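Local coordinates for V-type ATP synthase alpha chain (Nanoarchaeum equitans Kin4-M, PDB 5BN3), which is the alpha (A) chain of a V-type ATP synthase, a P-loop protein of the alpha/beta family with beta-barrel, ADP-bound nucleotide-binding and helical C-terminal parts, at residues Gly84-Ile90 against Ile103-Thr107; Phe200-Thr204 against Gln235-Asp241; Ile512-Tyr516 against Ile559-Ile563. All coordinates share one frame. Residues are numbered along the deposited sequence.

Contact 1: Gly84-Ile90 against Ile103-Thr107; sequences GRPLKDI and IDLPT
Leu105, Ile103 and Arg85 lose the most surface where Ile103-Thr107, extended from Ile103 to Pro106 and turning at Thr107 (-63/-52), runs back along the turn and first helical residues of Gly84-Ile90. Arg85 lies 5.2 Å from Thr107 (CA to CA), while Ile90 reaches Ile103 at the far end. Pro86 is the N-cap, and Ile90 N bonds to Pro86 O (3.1 Å). Leu105 (m, t) points at the helix, its CD1 3.9 Å from Ile90 CG1 and 3.7 Å from Asp89 CB. Ile103 (t, t) sets CD1 4.3 Å from Ile90 CG2. Arg85 (m, t, m) donates from NH1 to Ile103 O at 2.6 Å. Gly84 (86/20) offers its O to Thr107 OG1 (2.6 Å), and a water joins Asp89 OD2 (2.9 Å) to Pro106 O (2.6 Å). The contact pins the connection leading to strand 114-118 onto the start of helix 87-94, where Leu87 O also bonds to Asn100 of the NEQ263 chain. Polar bonds frame its apolar middle, and Arg85, salt-bridged to Asp81 and Glu49, ties backbone and acidic groups together.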
loop_
_atom_site.group_PDB
_atom_site.type_symbol
_atom_site.label_atom_id
_atom_site.label_comp_id
_atom_site.label_asym_id
_atom_site.label_seq_id
_atom_site.Cartn_x
_atom_site.Cartn_y
_atom_site.Cartn_z
ATOM N N GLY A 84 -15.961 -6.765 -36.823
ATOM C CA GLY A 84 -16.654 -6.198 -37.966
ATOM C C GLY A 84 -17.711 -7.120 -38.549
ATOM O O GLY A 84 -18.114 -6.966 -39.702
ATOM N N ARG A 85 -18.163 -8.081 -37.750
ATOM C CA ARG A 85 -19.209 -8.997 -38.187
ATOM C C ARG A 85 -20.583 -8.438 -37.829
ATOM O O ARG A 85 -20.823 -8.054 -36.684
ATOM C CB ARG A 85 -18.996 -10.388 -37.576
ATOM C CG ARG A 85 -17.652 -11.011 -37.949
ATOM C CD ARG A 85 -17.452 -12.389 -37.328
ATOM N NE ARG A 85 -17.212 -12.328 -35.888
ATOM C CZ ARG A 85 -16.918 -13.382 -35.131
ATOM N NH1 ARG A 85 -16.823 -14.588 -35.673
ATOM N NH2 ARG A 85 -16.716 -13.230 -33.830
ATOM N N PRO A 86 -21.487 -8.383 -38.817
ATOM C CA PRO A 86 -22.807 -7.774 -38.614
ATOM C C PRO A 86 -23.706 -8.636 -37.735
ATOM O O PRO A 86 -23.997 -9.781 -38.087
ATOM C CB PRO A 86 -23.375 -7.692 -40.036
ATOM C CG PRO A 86 -22.693 -8.795 -40.779
ATOM C CD PRO A 86 -21.314 -8.904 -40.186
ATOM N N LEU A 87 -24.149 -8.080 -36.611
ATOM C CA LEU A 87 -24.923 -8.834 -35.630
ATOM C C LEU A 87 -26.345 -9.144 -36.098
ATOM O O LEU A 87 -26.951 -10.119 -35.652
ATOM C CB LEU A 87 -24.951 -8.088 -34.295
ATOM C CG LEU A 87 -23.597 -7.989 -33.586
ATOM C CD1 LEU A 87 -23.703 -7.187 -32.304
ATOM C CD2 LEU A 87 -23.075 -9.379 -33.293
ATOM N N LYS A 88 -26.873 -8.310 -36.987
ATOM C CA LYS A 88 -28.203 -8.533 -37.548
ATOM C C LYS A 88 -28.186 -9.773 -38.431
ATOM O O LYS A 88 -29.092 -10.607 -38.364
ATOM C CB LYS A 88 -28.654 -7.310 -38.352
ATOM C CG LYS A 88 -29.981 -7.486 -39.080
ATOM C CD LYS A 88 -30.431 -6.181 -39.731
ATOM C CE LYS A 88 -31.681 -6.380 -40.576
ATOM N NZ LYS A 88 -31.426 -7.243 -41.760
ATOM N N ASP A 89 -27.143 -9.897 -39.248
ATOM C CA ASP A 89 -26.994 -11.046 -40.139
ATOM C C ASP A 89 -26.707 -12.335 -39.366
ATOM O O ASP A 89 -27.181 -13.404 -39.745
ATOM C CB ASP A 89 -25.900 -10.788 -41.183
ATOM C CG ASP A 89 -26.244 -9.643 -42.123
ATOM O OD1 ASP A 89 -27.397 -9.161 -42.085
ATOM O OD2 ASP A 89 -25.362 -9.232 -42.906
ATOM N N ILE A 90 -25.929 -12.232 -38.290
ATOM C CA ILE A 90 -25.664 -13.375 -37.421
ATOM C C ILE A 90 -26.974 -13.896 -36.838
ATOM O O ILE A 90 -27.227 -15.101 -36.833
ATOM C CB ILE A 90 -24.704 -13.006 -36.266
ATOM C CG1 ILE A 90 -23.307 -12.691 -36.806
ATOM C CG2 ILE A 90 -24.621 -14.131 -35.252
ATOM C CD1 ILE A 90 -22.317 -12.272 -35.732
ATOM N N ILE A 103 -18.476 -18.374 -36.320
ATOM C CA ILE A 103 -19.242 -17.904 -37.474
ATOM C C ILE A 103 -18.481 -16.812 -38.224
ATOM O O ILE A 103 -17.934 -15.893 -37.614
ATOM C CB ILE A 103 -20.675 -17.418 -37.092
ATOM C CG1 ILE A 103 -21.498 -17.135 -38.352
ATOM C CG2 ILE A 103 -20.631 -16.195 -36.184
ATOM C CD1 ILE A 103 -22.963 -16.849 -38.088
ATOM N N ASP A 104 -18.419 -16.926 -39.548
ATOM C CA ASP A 104 -17.771 -15.891 -40.345
ATOM C C ASP A 104 -18.677 -15.387 -41.461
ATOM O O ASP A 104 -19.082 -16.146 -42.344
ATOM C CB ASP A 104 -16.434 -16.374 -40.913
ATOM C CG ASP A 104 -15.494 -15.226 -41.229
ATOM O OD1 ASP A 104 -15.526 -14.216 -40.491
ATOM O OD2 ASP A 104 -14.727 -15.327 -42.209
ATOM N N LEU A 105 -18.993 -14.096 -41.401
ATOM C CA LEU A 105 -19.826 -13.440 -42.402
ATOM C C LEU A 105 -19.102 -12.203 -42.921
ATOM O O LEU A 105 -18.267 -11.630 -42.219
ATOM C CB LEU A 105 -21.168 -13.025 -41.791
ATOM C CG LEU A 105 -22.080 -14.108 -41.214
ATOM C CD1 LEU A 105 -23.360 -13.495 -40.663
ATOM C CD2 LEU A 105 -22.406 -15.154 -42.263
ATOM N N PRO A 106 -19.417 -11.783 -44.158
ATOM C CA PRO A 106 -18.834 -10.537 -44.666
ATOM C C PRO A 106 -19.426 -9.322 -43.957
ATOM O O PRO A 106 -20.612 -9.327 -43.623
ATOM C CB PRO A 106 -19.235 -10.539 -46.146
ATOM C CG PRO A 106 -20.448 -11.410 -46.213
ATOM C CD PRO A 106 -20.243 -12.468 -45.168
ATOM N N THR A 107 -18.603 -8.299 -43.737
ATOM C CA THR A 107 -19.017 -7.090 -43.028
ATOM C C THR A 107 -20.122 -6.329 -43.754
ATOM O O THR A 107 -21.151 -5.996 -43.163
ATOM C CB THR A 107 -17.817 -6.140 -42.817
ATOM O OG1 THR A 107 -16.831 -6.789 -42.004
ATOM C CG2 THR A 107 -18.258 -4.849 -42.141
HETATM O O HOH W 1 -23.001 -9.909 -44.521
#

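Contact 2: Phe200-Thr204 against Gln235-Asp241; sequences FITGT and QIAKWAD
Gly203 sits with positive phi (96/-4) directly against the last turn of a helix: a CB there would lie 2.9 Å from Trp239 CB and jam against the carbonyl O of Thr202. Its CA instead approaches Trp239 CB to 4.4 Å. Helix 229-239, which follows the P-loop, ends here, with Ala240 N still bonded to Ile236 O (2.9 Å) although Ala240 itself (-60/140) has left helical angles. The two segments run in opposite senses, pairing CA atoms of Ile201 with Asp241 (5.5 Å), Thr202 with Ala240 (4.1 Å) and Gly203 with Trp239 (5.5 Å). One direct bond joins them, a nearly straight one from Asp241 N to Ile201 O (2.9 Å, 177°). Beside it a water spans Ile201 O (3.2 Å) and Trp239 O (2.5 Å). A second water donates to Thr202 O (2.6 Å) and weakly to Gln235 O (2.9 Å), and bonds to Thr204 OG1 (2.8 Å). Thr202 (p) forms an ST turn, OG1 accepting from Thr204 N at 3.0 Å; this hydroxyl is also bonded to Asp208. The Phe200 ring (chi1 t) packs against the helix end, its edge meeting Ile236 CG2 (CZ 4.0 Å away), with CZ 3.8 Å from Ala240 CB. Gly203 O accepts a hydrogen bond from Gln491 NE2, of the ADP pocket; Trp239 NE1 is bonded to Ser499, and Ala237 O and Ala240 O to Arg279. Between the segments, one backbone bond, a small apolar patch and waters thus set the loop before helix 205-210 against the C-terminal end of the helix after the P-loop.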
loop_
_atom_site.group_PDB
_atom_site.type_symbol
_atom_site.label_atom_id
_atom_site.label_comp_id
_atom_site.label_asym_id
_atom_site.label_seq_id
_atom_site.Cartn_x
_atom_site.Cartn_y
_atom_site.Cartn_z
ATOM N N PHE A 200 -16.014 21.763 -30.803
ATOM C CA PHE A 200 -16.825 20.562 -30.920
ATOM C C PHE A 200 -18.089 20.765 -30.087
ATOM O O PHE A 200 -18.051 20.677 -28.858
ATOM C CB PHE A 200 -16.033 19.349 -30.423
ATOM C CG PHE A 200 -16.801 18.057 -30.455
ATOM C CD1 PHE A 200 -17.228 17.516 -31.658
ATOM C CD2 PHE A 200 -17.071 17.366 -29.280
ATOM C CE1 PHE A 200 -17.925 16.321 -31.691
ATOM C CE2 PHE A 200 -17.767 16.169 -29.305
ATOM C CZ PHE A 200 -18.195 15.644 -30.511
ATOM N N ILE A 201 -19.202 21.061 -30.755
ATOM C CA ILE A 201 -20.462 21.325 -30.062
ATOM C C ILE A 201 -21.217 20.024 -29.790
ATOM O O ILE A 201 -21.627 19.329 -30.720
ATOM C CB ILE A 201 -21.361 22.291 -30.858
ATOM C CG1 ILE A 201 -20.598 23.575 -31.203
ATOM C CG2 ILE A 201 -22.626 22.608 -30.073
ATOM C CD1 ILE A 201 -20.147 24.370 -29.993
ATOM N N THR A 202 -21.410 19.715 -28.510
ATOM C CA THR A 202 -21.981 18.438 -28.089
ATOM C C THR A 202 -23.490 18.492 -27.891
ATOM O O THR A 202 -24.183 17.489 -28.067
ATOM C CB THR A 202 -21.336 17.943 -26.777
ATOM O OG1 THR A 202 -21.647 18.850 -25.711
ATOM C CG2 THR A 202 -19.831 17.849 -26.929
ATOM N N GLY A 203 -23.997 19.659 -27.511
ATOM C CA GLY A 203 -25.399 19.782 -27.156
ATOM C C GLY A 203 -25.575 19.661 -25.655
ATOM O O GLY A 203 -26.684 19.790 -25.135
ATOM N N THR A 204 -24.468 19.397 -24.964
ATOM C CA THR A 204 -24.445 19.378 -23.505
ATOM C C THR A 204 -23.732 20.637 -23.015
ATOM O O THR A 204 -22.580 20.883 -23.377
ATOM C CB THR A 204 -23.731 18.121 -22.970
ATOM O OG1 THR A 204 -24.457 16.951 -23.371
ATOM C CG2 THR A 204 -23.647 18.159 -21.451
ATOM N N GLN A 235 -25.258 10.756 -24.941
ATOM C CA GLN A 235 -25.763 12.107 -25.186
ATOM C C GLN A 235 -24.948 12.807 -26.261
ATOM O O GLN A 235 -25.498 13.486 -27.126
ATOM C CB GLN A 235 -25.733 12.937 -23.900
ATOM C CG GLN A 235 -26.838 12.597 -22.920
ATOM C CD GLN A 235 -28.219 12.758 -23.521
ATOM O OE1 GLN A 235 -28.871 11.777 -23.879
ATOM N NE2 GLN A 235 -28.675 14.000 -23.632
ATOM N N ILE A 236 -23.631 12.650 -26.193
ATOM C CA ILE A 236 -22.754 13.186 -27.223
ATOM C C ILE A 236 -23.056 12.507 -28.558
ATOM O O ILE A 236 -23.209 13.175 -29.572
ATOM C CB ILE A 236 -21.267 13.002 -26.853
ATOM C CG1 ILE A 236 -20.938 13.793 -25.582
ATOM C CG2 ILE A 236 -20.372 13.445 -27.994
ATOM C CD1 ILE A 236 -19.530 13.571 -25.066
ATOM N N ALA A 237 -23.164 11.182 -28.550
ATOM C CA ALA A 237 -23.489 10.437 -29.765
ATOM C C ALA A 237 -24.824 10.880 -30.372
ATOM O O ALA A 237 -24.998 10.851 -31.591
ATOM C CB ALA A 237 -23.499 8.949 -29.479
ATOM N N LYS A 238 -25.760 11.293 -29.518
ATOM C CA LYS A 238 -27.072 11.765 -29.964
ATOM C C LYS A 238 -27.028 13.128 -30.638
ATOM O O LYS A 238 -27.466 13.281 -31.777
ATOM C CB LYS A 238 -28.036 11.872 -28.777
ATOM C CG LYS A 238 -28.737 10.592 -28.365
ATOM C CD LYS A 238 -29.792 10.907 -27.307
ATOM C CE LYS A 238 -30.104 9.703 -26.439
ATOM N NZ LYS A 238 -30.990 10.076 -25.300
ATOM N N TRP A 239 -26.513 14.122 -29.920
ATOM C CA TRP A 239 -26.693 15.518 -30.322
ATOM C C TRP A 239 -25.455 16.232 -30.861
ATOM O O TRP A 239 -25.531 17.412 -31.203
ATOM C CB TRP A 239 -27.257 16.335 -29.154
ATOM C CG TRP A 239 -28.465 15.737 -28.484
ATOM C CD1 TRP A 239 -28.633 15.514 -27.145
ATOM C CD2 TRP A 239 -29.675 15.296 -29.117
ATOM N NE1 TRP A 239 -29.867 14.962 -26.908
ATOM C CE2 TRP A 239 -30.527 14.817 -28.100
ATOM C CE3 TRP A 239 -30.120 15.260 -30.441
ATOM C CZ2 TRP A 239 -31.800 14.307 -28.371
ATOM C CZ3 TRP A 239 -31.377 14.754 -30.707
ATOM C CH2 TRP A 239 -32.203 14.285 -29.679
ATOM N N ALA A 240 -24.319 15.544 -30.930
ATOM C CA ALA A 240 -23.089 16.199 -31.381
ATOM C C ALA A 240 -23.206 16.750 -32.796
ATOM O O ALA A 240 -23.801 16.126 -33.679
ATOM C CB ALA A 240 -21.904 15.260 -31.291
ATOM N N ASP A 241 -22.637 17.934 -32.997
ATOM C CA ASP A 241 -22.559 18.537 -34.316
ATOM C C ASP A 241 -21.490 17.775 -35.095
ATOM O O ASP A 241 -20.296 18.063 -34.983
ATOM C CB ASP A 241 -22.200 20.016 -34.181
ATOM C CG ASP A 241 -22.413 20.794 -35.464
ATOM O OD1 ASP A 241 -23.034 20.251 -36.403
ATOM O OD2 ASP A 241 -21.965 21.959 -35.527
HETATM O O HOH W 2 -24.811 19.772 -30.968
HETATM O O HOH W 3 -19.147 21.141 -33.650
HETATM O O HOH W 4 -25.054 16.102 -26.007
HETATM O O HOH W 5 -27.481 16.243 -22.701
#

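Contact 3: Ile512-Tyr516 against Ile559-Ile563; sequences IIHKY and IEQEI
Packing between Ile512-Tyr516 and Ile559-Ile563 is apolar in the main, with no hydrogen bond between the segments. Ile512-Tyr516 is helical throughout and Ile559-Ile563 is helical up to Glu562; Ile563 (-78/60) is the first residue to leave the second helix, although its N still bonds to Ile559 O (2.9 Å), as Tyr516 N does to Ile512 O (2.9 Å). The closest CA pairs, Ile512 with Glu560 (7.5 Å) and Tyr516 with Ile563 (7.0 Å), advance along both segments in the same sense. Among the aliphatic contacts, Ile512 (t, p) holds its CD1 3.7 Å from Ile559 CG2, 3.9 Å from Glu560 CG and 4.1 Å from Ile563 CD1. Ile563 (m, t), the residue with the largest buried area here, points across and puts CD1 4.0 Å from Tyr516 CA and 4.3 Å from both Tyr516 CB and Lys515 CG. That methyl group also meets the edge of the tyrosine ring. Ile559 and Ile512 both lean on Leu544 as well. Tyr516 (chi1 t) is held elsewhere too: its OH bonds to His479, and its side chain touches Met480 and Ile483 of helix 472-489 and Ile537 and Ile541 of helix 537-542. Charged groups occupy the outer margin. Lys515 (t, t, m, m) brings CE to 3.9 Å from Glu560 OE2, yet NZ stays 4.8 Å from that oxygen, so the pair adds proximity of opposite charges and no salt bridge. The arrangement is helix-to-helix packing, apolar inside with charged groups outside, in the helical C-terminal region, where the last helix, 552-562, packs against helix 503-523 of the C-terminal domain of V- and A-type ATP synthase subunits.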
loop_
_atom_site.group_PDB
_atom_site.type_symbol
_atom_site.label_atom_id
_atom_site.label_comp_id
_atom_site.label_asym_id
_atom_site.label_seq_id
_atom_site.Cartn_x
_atom_site.Cartn_y
_atom_site.Cartn_z
ATOM N N ILE A 512 -29.255 35.403 -18.862
ATOM C CA ILE A 512 -30.261 35.688 -17.843
ATOM C C ILE A 512 -29.718 35.470 -16.426
ATOM O O ILE A 512 -30.082 36.194 -15.497
ATOM C CB ILE A 512 -31.568 34.889 -18.083
ATOM C CG1 ILE A 512 -32.670 35.347 -17.126
ATOM C CG2 ILE A 512 -31.331 33.393 -17.952
ATOM C CD1 ILE A 512 -32.995 36.818 -17.237
ATOM N N ILE A 513 -28.834 34.489 -16.269
ATOM C CA ILE A 513 -28.163 34.257 -14.993
ATOM C C ILE A 513 -27.240 35.434 -14.673
ATOM O O ILE A 513 -27.223 35.936 -13.549
ATOM C CB ILE A 513 -27.344 32.942 -15.010
ATOM C CG1 ILE A 513 -28.277 31.729 -15.016
ATOM C CG2 ILE A 513 -26.427 32.862 -13.805
ATOM C CD1 ILE A 513 -27.551 30.402 -15.151
ATOM N N HIS A 514 -26.477 35.868 -15.672
ATOM C CA HIS A 514 -25.587 37.013 -15.522
ATOM C C HIS A 514 -26.370 38.286 -15.217
ATOM O O HIS A 514 -25.943 39.108 -14.404
ATOM C CB HIS A 514 -24.752 37.209 -16.787
ATOM C CG HIS A 514 -23.961 38.479 -16.799
ATOM N ND1 HIS A 514 -22.975 38.750 -15.873
ATOM C CD2 HIS A 514 -24.010 39.553 -17.621
ATOM C CE1 HIS A 514 -22.451 39.935 -16.127
ATOM N NE2 HIS A 514 -23.060 40.445 -17.182
ATOM N N LYS A 515 -27.513 38.446 -15.877
ATOM C CA LYS A 515 -28.366 39.614 -15.682
ATOM C C LYS A 515 -28.954 39.633 -14.274
ATOM O O LYS A 515 -29.062 40.688 -13.652
ATOM C CB LYS A 515 -29.483 39.639 -16.731
ATOM C CG LYS A 515 -30.347 40.892 -16.704
ATOM C CD LYS A 515 -31.447 40.836 -17.762
ATOM C CE LYS A 515 -30.898 40.979 -19.176
ATOM N NZ LYS A 515 -30.495 42.376 -19.497
ATOM N N TYR A 516 -29.331 38.459 -13.777
ATOM C CA TYR A 516 -29.818 38.331 -12.410
ATOM C C TYR A 516 -28.707 38.678 -11.428
ATOM O O TYR A 516 -28.943 39.334 -10.416
ATOM C CB TYR A 516 -30.320 36.907 -12.156
ATOM C CG TYR A 516 -30.804 36.659 -10.742
ATOM C CD1 TYR A 516 -32.048 37.112 -10.327
ATOM C CD2 TYR A 516 -30.024 35.961 -9.830
ATOM C CE1 TYR A 516 -32.499 36.886 -9.040
ATOM C CE2 TYR A 516 -30.469 35.729 -8.539
ATOM C CZ TYR A 516 -31.707 36.194 -8.152
ATOM O OH TYR A 516 -32.162 35.971 -6.873
ATOM N N ILE A 559 -39.030 36.900 -16.942
ATOM C CA ILE A 559 -38.027 37.050 -15.892
ATOM C C ILE A 559 -37.307 38.398 -15.985
ATOM O O ILE A 559 -37.041 39.033 -14.964
ATOM C CB ILE A 559 -37.010 35.876 -15.914
ATOM C CG1 ILE A 559 -37.699 34.576 -15.489
ATOM C CG2 ILE A 559 -35.836 36.147 -14.989
ATOM C CD1 ILE A 559 -36.856 33.338 -15.689
ATOM N N GLU A 560 -37.012 38.837 -17.207
ATOM C CA GLU A 560 -36.320 40.107 -17.431
ATOM C C GLU A 560 -37.075 41.311 -16.858
ATOM O O GLU A 560 -36.462 42.226 -16.308
ATOM C CB GLU A 560 -36.036 40.309 -18.926
ATOM C CG GLU A 560 -34.910 39.439 -19.480
ATOM C CD GLU A 560 -34.773 39.552 -20.988
ATOM O OE1 GLU A 560 -35.793 39.814 -21.658
ATOM O OE2 GLU A 560 -33.648 39.378 -21.504
ATOM N N GLN A 561 -38.400 41.312 -16.988
ATOM C CA GLN A 561 -39.209 42.386 -16.417
ATOM C C GLN A 561 -39.205 42.268 -14.903
ATOM O O GLN A 561 -39.003 43.251 -14.195
ATOM C CB GLN A 561 -40.656 42.336 -16.917
ATOM C CG GLN A 561 -40.852 41.802 -18.324
ATOM C CD GLN A 561 -39.948 42.452 -19.351
ATOM O OE1 GLN A 561 -39.688 43.654 -19.303
ATOM N NE2 GLN A 561 -39.459 41.652 -20.293
ATOM N N GLU A 562 -39.421 41.048 -14.419
ATOM C CA GLU A 562 -39.478 40.767 -12.988
ATOM C C GLU A 562 -38.195 41.199 -12.283
ATOM O O GLU A 562 -38.193 41.477 -11.083
ATOM C CB GLU A 562 -39.750 39.280 -12.757
ATOM C CG GLU A 562 -40.452 38.962 -11.451
ATOM C CD GLU A 562 -41.016 37.555 -11.432
ATOM O OE1 GLU A 562 -41.098 36.934 -12.513
ATOM O OE2 GLU A 562 -41.378 37.070 -10.340
ATOM N N ILE A 563 -37.104 41.263 -13.039
ATOM C CA ILE A 563 -35.885 41.903 -12.566
ATOM C C ILE A 563 -36.082 43.420 -12.678
ATOM O O ILE A 563 -35.361 44.118 -13.395
ATOM C CB ILE A 563 -34.645 41.411 -13.349
ATOM C CG1 ILE A 563 -34.558 39.885 -13.295
ATOM C CG2 ILE A 563 -33.370 41.974 -12.766
ATOM C CD1 ILE A 563 -33.356 39.310 -14.020
#

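The three contacts follow one another in series, with no nesting or crossing. From the N terminus, after the six-stranded sheet, contact 1 closes a short excursion through helix 87-94, on the way to strand 114-118. Contact 2 then joins the loop before helix 205-210 to the end of helix 229-239, enclosing strand 218-222 and the P-loop within the nucleotide-binding domain. Contact 3 closes the last and longest excursion, 42 residues, at the helical C-terminal end. Centres of contacts 1 and 2 are 29 Å apart and those of contacts 2 and 3 28 Å, whereas contacts 1 and 3, 56 Å apart, flank the chain's centre from opposite sides.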